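Local coordinates for purine nucleoside phosphorylase (Thermus thermophilus, PDB 1ODK), which catalyses the phosphorolysis of purine nucleosides, splitting the glycosidic bond with inorganic phosphate to give the free base and ribose 1-phosphate, at the interface of chains A and B. Residues are numbered along the deposited sequence; one frame, centred on the assembly and turned at random. Chains: chain A/B, Purine nucleoside phosphorylase.

The interface of chains A and B. Residues chain A 129-132, 134-135; chain B 107, 134, 138, 150.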
ATOM      1  N   PRO A 129      18.205 -17.616  -1.364  1.00  9.58           N
ATOM      2  CA  PRO A 129      19.539 -17.860  -0.811  1.00  9.59           C
ATOM      3  C   PRO A 129      20.592 -17.664  -1.895  1.00 11.27           C
ATOM      4  O   PRO A 129      20.265 -17.418  -3.058  1.00  8.84           O
ATOM      5  CB  PRO A 129      19.466 -19.318  -0.390  1.00 10.25           C
ATOM      6  CG  PRO A 129      18.582 -19.915  -1.480  1.00  9.19           C
ATOM      7  CD  PRO A 129      17.469 -18.882  -1.552  1.00  7.16           C
ATOM      8  N   ASP A 130      21.857 -17.760  -1.507  1.00 10.91           N
ATOM      9  CA  ASP A 130      22.933 -17.679  -2.484  1.00 11.24           C
ATOM     10  C   ASP A 130      22.739 -18.971  -3.275  1.00 11.56           C
ATOM     11  O   ASP A 130      22.491 -20.023  -2.688  1.00 11.39           O
ATOM     12  CB  ASP A 130      24.293 -17.709  -1.791  1.00  8.74           C
ATOM     13  CG  ASP A 130      25.430 -17.929  -2.766  1.00 12.92           C
ATOM     14  OD1 ASP A 130      25.704 -17.021  -3.571  1.00 12.94           O
ATOM     15  OD2 ASP A 130      26.038 -19.017  -2.735  1.00 13.21           O
ATOM     16  N   PRO A 131      22.836 -18.911  -4.610  1.00 12.13           N
ATOM     17  CA  PRO A 131      22.648 -20.148  -5.376  1.00 12.72           C
ATOM     18  C   PRO A 131      23.580 -21.324  -5.050  1.00 12.85           C
ATOM     19  O   PRO A 131      23.125 -22.462  -4.974  1.00 11.89           O
ATOM     20  CB  PRO A 131      22.743 -19.681  -6.836  1.00  8.66           C
ATOM     21  CG  PRO A 131      23.458 -18.364  -6.763  1.00 14.95           C
ATOM     22  CD  PRO A 131      22.938 -17.742  -5.500  1.00  8.58           C
ATOM     23  N   GLU A 132      24.868 -21.057  -4.840  1.00 12.89           N
ATOM     24  CA  GLU A 132      25.807 -22.137  -4.536  1.00 15.42           C
ATOM     25  C   GLU A 132      25.542 -22.780  -3.177  1.00 12.42           C
ATOM     26  O   GLU A 132      25.656 -23.997  -3.033  1.00 13.73           O
ATOM     27  CB  GLU A 132      27.250 -21.630  -4.608  1.00 20.00           C
ATOM     28  CG  GLU A 132      27.726 -21.318  -6.024  1.00 24.71           C
ATOM     29  CD  GLU A 132      27.853 -22.559  -6.905  1.00 35.30           C
ATOM     30  OE1 GLU A 132      28.308 -22.427  -8.063  1.00 40.20           O
ATOM     31  OE2 GLU A 132      27.501 -23.670  -6.451  1.00 40.85           O
ATOM     32  N   PHE A 134      22.631 -22.874  -1.648  1.00  9.27           N
ATOM     33  CA  PHE A 134      21.381 -23.593  -1.863  1.00 10.76           C
ATOM     34  C   PHE A 134      21.701 -24.940  -2.518  1.00 11.95           C
ATOM     35  O   PHE A 134      21.235 -25.994  -2.084  1.00  9.37           O
ATOM     36  CB  PHE A 134      20.478 -22.769  -2.790  1.00  9.43           C
ATOM     37  CG  PHE A 134      19.246 -23.495  -3.252  1.00 10.08           C
ATOM     38  CD1 PHE A 134      18.237 -23.834  -2.353  1.00  7.51           C
ATOM     39  CD2 PHE A 134      19.095 -23.842  -4.595  1.00 10.52           C
ATOM     40  CE1 PHE A 134      17.090 -24.512  -2.785  1.00  8.68           C
ATOM     41  CE2 PHE A 134      17.955 -24.517  -5.036  1.00 10.41           C
ATOM     42  CZ  PHE A 134      16.948 -24.853  -4.123  1.00 10.38           C
ATOM     43  N   ARG A 135      22.503 -24.894  -3.576  1.00 13.20           N
ATOM     44  CA  ARG A 135      22.876 -26.107  -4.289  1.00 15.89           C
ATOM     45  C   ARG A 135      23.611 -27.076  -3.369  1.00 13.06           C
ATOM     46  O   ARG A 135      23.361 -28.284  -3.401  1.00 13.20           O
ATOM     47  CB  ARG A 135      23.758 -25.743  -5.480  1.00 20.05           C
ATOM     48  CG  ARG A 135      24.141 -26.900  -6.371  1.00 23.09           C
ATOM     49  CD  ARG A 135      25.239 -26.445  -7.316  1.00 30.66           C
ATOM     50  NE  ARG A 135      24.995 -26.860  -8.690  1.00 34.25           N
ATOM     51  CZ  ARG A 135      25.739 -26.481  -9.723  1.00 33.63           C
ATOM     52  NH1 ARG A 135      26.777 -25.677  -9.533  1.00 30.46           N
ATOM     53  NH2 ARG A 135      25.444 -26.905 -10.943  1.00 33.15           N
TER
ATOM     54  N   GLN B 107      16.939 -17.715 -10.862  1.00 10.27           N
ATOM     55  CA  GLN B 107      16.767 -18.364  -9.563  1.00  9.41           C
ATOM     56  C   GLN B 107      15.458 -17.894  -8.928  1.00 10.44           C
ATOM     57  O   GLN B 107      14.870 -18.579  -8.091  1.00 11.43           O
ATOM     58  CB  GLN B 107      17.941 -18.009  -8.642  1.00 10.83           C
ATOM     59  CG  GLN B 107      17.777 -18.481  -7.201  1.00 12.15           C
ATOM     60  CD  GLN B 107      18.924 -18.030  -6.313  1.00 13.81           C
ATOM     61  OE1 GLN B 107      19.539 -16.988  -6.558  1.00 12.19           O
ATOM     62  NE2 GLN B 107      19.207 -18.803  -5.264  1.00 10.36           N
ATOM     63  N   PHE B 134      15.020 -25.743 -12.362  1.00 12.81           N
ATOM     64  CA  PHE B 134      16.073 -24.773 -12.087  1.00 10.43           C
ATOM     65  C   PHE B 134      17.425 -25.482 -12.064  1.00 13.02           C
ATOM     66  O   PHE B 134      18.388 -25.047 -12.697  1.00 13.43           O
ATOM     67  CB  PHE B 134      15.815 -24.118 -10.726  1.00 12.05           C
ATOM     68  CG  PHE B 134      16.954 -23.273 -10.226  1.00 10.73           C
ATOM     69  CD1 PHE B 134      17.272 -22.066 -10.843  1.00 11.37           C
ATOM     70  CD2 PHE B 134      17.710 -23.685  -9.136  1.00 14.13           C
ATOM     71  CE1 PHE B 134      18.333 -21.279 -10.382  1.00 10.92           C
ATOM     72  CE2 PHE B 134      18.776 -22.903  -8.665  1.00 12.09           C
ATOM     73  CZ  PHE B 134      19.086 -21.701  -9.289  1.00 10.21           C
ATOM     74  N   TRP B 138      20.686 -25.188 -14.794  1.00 16.04           N
ATOM     75  CA  TRP B 138      22.015 -24.854 -14.289  1.00 16.32           C
ATOM     76  C   TRP B 138      23.025 -25.937 -14.690  1.00 17.44           C
ATOM     77  O   TRP B 138      24.101 -25.636 -15.214  1.00 17.87           O
ATOM     78  CB  TRP B 138      21.965 -24.726 -12.763  1.00 14.54           C
ATOM     79  CG  TRP B 138      23.178 -24.093 -12.121  1.00 16.97           C
ATOM     80  CD1 TRP B 138      24.383 -23.822 -12.708  1.00 18.25           C
ATOM     81  CD2 TRP B 138      23.302 -23.694 -10.750  1.00 14.48           C
ATOM     82  NE1 TRP B 138      25.251 -23.279 -11.787  1.00 16.08           N
ATOM     83  CE2 TRP B 138      24.613 -23.192 -10.576  1.00 17.95           C
ATOM     84  CE3 TRP B 138      22.432 -23.715  -9.650  1.00 15.86           C
ATOM     85  CZ2 TRP B 138      25.075 -22.713  -9.345  1.00 16.85           C
ATOM     86  CZ3 TRP B 138      22.892 -23.237  -8.422  1.00 15.86           C
ATOM     87  CH2 TRP B 138      24.203 -22.743  -8.282  1.00 16.73           C
ATOM     88  N   VAL B 150      23.786 -17.207 -12.456  1.00 14.12           N
ATOM     89  CA  VAL B 150      22.607 -17.760 -11.797  1.00 12.75           C
ATOM     90  C   VAL B 150      22.167 -16.767 -10.723  1.00 14.61           C
ATOM     91  O   VAL B 150      22.946 -16.421  -9.837  1.00 15.37           O
ATOM     92  CB  VAL B 150      22.928 -19.122 -11.133  1.00 12.52           C
ATOM     93  CG1 VAL B 150      21.677 -19.693 -10.462  1.00  9.54           C
ATOM     94  CG2 VAL B 150      23.460 -20.098 -12.179  1.00 13.87           C
TER
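The N-terminal part of helix 131-143 packs against the same helix, the loop residue B:Gln107 and strand 148-150 of the partner, in a patch of the two-fold symmetric interface between chains A and B of this nucleoside phosphorylase superfamily member, whose contacts recur with the chains exchanged; the deposited assembly is a hexamer, although the structure alone does not prove that this pairing persists in solution. At its heart the guanidinium of A:Arg135 lies flat over one face of the B:Trp138 indole, the planes 18° apart. A:Arg135 CZ sits 3.8 Å from the centroid of the six-membered ring of B:Trp138, while A:Arg135 NH2 lies 3.6 Å from that of its five-membered ring, so the delocalised cation spans the electron-rich bicycle in a cation-pi stack. Arginine suits this place because its flat head can stack while its N-H groups, in the guanidinium plane, stay available to polar partners. A:Arg135 has CG anti to its backbone N (chi1 -176°), and a bend at chi3 lays the head along the ring. The poorly ordered A:Glu132 carboxylate also leans on the benzo rim of B:Trp138 and forms a long salt bridge with the arginine, A:Glu132 OE2 to A:Arg135 NH1 3.7 Å; its negative charge may help to keep A:Arg135 ionised, though its poor order makes this uncertain.

The benzo rim meets the first turn of helix 131-143 of chain A. The backbone carbonyl A:Pro131 O lies at this edge, in plane, 3.5 Å from B:Trp138 CH2. A:Pro131 CB touches CH2 as well and reaches B:Val150 CG1 at 3.8 Å; a rigid proline fits a helix start and offers a compact apolar surface. Within its own subunit, B:Val150 CG2 supports the indole from the face opposite the arginine, sandwiching it.

Crossing the proline at about a right angle, the extended B:Gln107 side chain donates from NE2 to A:Pro129 O (2.8 Å, 140° at H), approaching from above the carbonyl plane. Its amide thus serves a backbone acceptor just ahead of the helix, with OE1 near A:Pro131 CD. Farther along, A:Phe134 and B:Phe134 meet tip to tip, their CE2 atoms 4.1 Å apart, a loose apolar contact between equivalent residues.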